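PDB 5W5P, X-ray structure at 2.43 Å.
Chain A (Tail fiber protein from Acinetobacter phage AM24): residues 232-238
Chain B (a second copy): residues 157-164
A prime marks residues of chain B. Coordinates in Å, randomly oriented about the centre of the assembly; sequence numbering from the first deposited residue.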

# COMPACT_ATOMS: atom_id res chain seq x y z
N LYS A 232 -13.71 11.25 2.20
CA LYS A 232 -13.35 10.89 0.84
C LYS A 232 -14.18 11.68 -0.16
O LYS A 232 -15.36 11.98 0.08
CB LYS A 232 -13.51 9.38 0.59
CG LYS A 232 -12.59 8.49 1.43
CD LYS A 232 -13.16 7.08 1.61
CE LYS A 232 -13.29 6.35 0.27
NZ LYS A 232 -14.17 5.13 0.37
N GLY A 233 -13.56 12.00 -1.30
CA GLY A 233 -14.26 12.58 -2.43
C GLY A 233 -14.59 14.05 -2.32
O GLY A 233 -15.32 14.57 -3.17
N GLY A 234 -14.07 14.75 -1.31
CA GLY A 234 -14.40 16.15 -1.14
C GLY A 234 -13.34 17.12 -1.61
O GLY A 234 -12.17 16.76 -1.74
N ARG A 235 -13.75 18.35 -1.90
CA ARG A 235 -12.84 19.45 -2.19
C ARG A 235 -12.74 20.34 -0.96
O ARG A 235 -13.76 20.66 -0.34
CB ARG A 235 -13.33 20.26 -3.40
CG ARG A 235 -12.21 20.90 -4.22
CD ARG A 235 -11.63 22.14 -3.55
NE ARG A 235 -10.73 22.87 -4.44
CZ ARG A 235 -9.49 22.49 -4.74
NH1 ARG A 235 -8.97 21.39 -4.21
NH2 ARG A 235 -8.75 23.23 -5.56
N TYR A 236 -11.52 20.73 -0.61
CA TYR A 236 -11.26 21.58 0.54
C TYR A 236 -10.36 22.72 0.10
O TYR A 236 -9.25 22.48 -0.38
CB TYR A 236 -10.61 20.79 1.68
CG TYR A 236 -11.47 19.68 2.21
CD1 TYR A 236 -11.53 18.45 1.57
CD2 TYR A 236 -12.23 19.85 3.36
CE1 TYR A 236 -12.31 17.43 2.05
CE2 TYR A 236 -13.03 18.84 3.85
CZ TYR A 236 -13.06 17.63 3.19
OH TYR A 236 -13.86 16.63 3.68
N LEU A 237 -10.84 23.95 0.26
CA LEU A 237 -10.16 25.13 -0.23
C LEU A 237 -10.05 26.14 0.91
O LEU A 237 -11.07 26.54 1.48
CB LEU A 237 -10.91 25.73 -1.43
CG LEU A 237 -10.36 27.00 -2.08
CD1 LEU A 237 -8.89 26.85 -2.46
CD2 LEU A 237 -11.20 27.36 -3.29
N ARG A 238 -8.82 26.52 1.24
CA ARG A 238 -8.53 27.52 2.27
C ARG A 238 -9.20 27.16 3.60
O ARG A 238 -9.74 28.01 4.31
CB ARG A 238 -8.93 28.92 1.81
CG ARG A 238 -8.21 29.37 0.54
CD ARG A 238 -8.53 30.80 0.17
NE ARG A 238 -7.96 31.16 -1.12
CZ ARG A 238 -8.58 31.00 -2.29
NH1 ARG A 238 -9.80 30.47 -2.32
NH2 ARG A 238 -7.99 31.36 -3.42
N SER B 157 -8.56 25.54 -12.15
CA SER B 157 -7.14 25.31 -11.94
C SER B 157 -6.93 24.29 -10.83
O SER B 157 -7.87 23.82 -10.19
CB SER B 157 -6.45 26.63 -11.60
OG SER B 157 -6.71 26.99 -10.26
N ILE B 158 -5.66 23.94 -10.60
CA ILE B 158 -5.32 23.00 -9.53
C ILE B 158 -5.73 23.55 -8.17
O ILE B 158 -5.94 22.77 -7.23
CB ILE B 158 -3.81 22.65 -9.55
CG1 ILE B 158 -2.96 23.92 -9.67
CG2 ILE B 158 -3.50 21.65 -10.66
CD1 ILE B 158 -1.49 23.64 -9.89
N VAL B 159 -5.82 24.87 -8.02
CA VAL B 159 -6.27 25.47 -6.77
C VAL B 159 -7.66 26.08 -6.92
O VAL B 159 -8.05 26.94 -6.12
CB VAL B 159 -5.26 26.51 -6.24
CG1 VAL B 159 -3.95 25.83 -5.88
CG2 VAL B 159 -5.02 27.62 -7.27
N GLY B 160 -8.44 25.64 -7.92
CA GLY B 160 -9.74 26.22 -8.18
C GLY B 160 -10.81 25.75 -7.20
O GLY B 160 -10.63 24.82 -6.42
N ASP B 161 -11.98 26.40 -7.27
CA ASP B 161 -13.04 26.22 -6.29
C ASP B 161 -14.11 25.22 -6.72
O ASP B 161 -15.16 25.15 -6.09
CB ASP B 161 -13.68 27.57 -5.95
CG ASP B 161 -14.51 28.13 -7.09
OD1 ASP B 161 -14.38 27.67 -8.24
OD2 ASP B 161 -15.30 29.07 -6.83
N MSE B 162 -13.86 24.44 -7.77
CA MSE B 162 -14.88 23.53 -8.29
C MSE B 162 -14.56 22.07 -8.01
O MSE B 162 -13.40 21.70 -7.77
CB MSE B 162 -15.07 23.73 -9.80
CG MSE B 162 -15.37 25.16 -10.23
SE MSE B 162 -15.45 25.38 -12.18
CE MSE B 162 -17.25 24.72 -12.49
N LEU B 163 -15.60 21.24 -8.04
CA LEU B 163 -15.45 19.79 -7.99
C LEU B 163 -16.38 19.21 -9.03
O LEU B 163 -17.61 19.30 -8.89
CB LEU B 163 -15.75 19.23 -6.60
CG LEU B 163 -15.71 17.72 -6.47
CD1 LEU B 163 -14.26 17.29 -6.43
CD2 LEU B 163 -16.41 17.25 -5.20
N MSE B 164 -15.82 18.60 -10.06
CA MSE B 164 -16.64 18.12 -11.17
C MSE B 164 -16.79 16.61 -11.15
O MSE B 164 -15.92 15.90 -10.66
CB MSE B 164 -16.03 18.60 -12.49
CG MSE B 164 -15.75 20.10 -12.48
SE MSE B 164 -14.83 20.81 -14.06
CE MSE B 164 -13.10 19.89 -13.90
O HOH W 1 -8.91 29.46 -5.86

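Chain B enters the contact through a type I beta turn from Ser157′ to Gly160′, closed by a backbone hydrogen bond from Gly160′ N to Ser157′ O (3.0 Å). Ser157′ itself stays clear of chain A, but its OG accepts a hydrogen bond from Val159′ N at 3.2 Å, a second tie within the turn.

Ile158′ points its CA-to-CB bond away from chain A and contributes through its backbone: Arg235 NH2 donates to Ile158′ O at 3.3 Å, with an N-H...O angle of 153°. At Val159′ the carbonyl again does the work. Val159′ O lies 3.8 Å from Leu237 CD1 and also accepts from a water, 2.7 Å away, which in turn accepts from Arg238 NH2 at 3.2 Å, so that one molecule bridges the chains.

Gly160′ O is the focal acceptor. It receives hydrogen bonds from Arg235 NE (2.8 Å, 136°) and Arg235 NH2 (2.6 Å, 142°). Because both donors converge on one oxygen, neither N-H can aim straight at it, which fits the bent angles; the oxygen lies at the guanidinium edge, near its plane, as does Ile158′ O. NH2 thus serves two carbonyls of the turn, while Arg235 NH1 is bonded elsewhere in the structure. The 3.4 Å approach of Arg235 NH2 to Gly160′ N is no hydrogen bond, since both atoms are donors.

Beyond the turn the contacts become largely apolar. Asp161′ directs its CA-to-CB bond away overall, yet Asp161′ CB packs 3.6 Å from Leu237 CD2. Met162′, a selenomethionine, also points away, leaving its carbonyl O 3.8 Å from Arg235 CG. Leu163′ turns toward chain A: its CB meets Arg235 CB at 4.1 Å, and its CD2 reaches Gly233 O at 3.5 Å. Met164′ lies beyond reach.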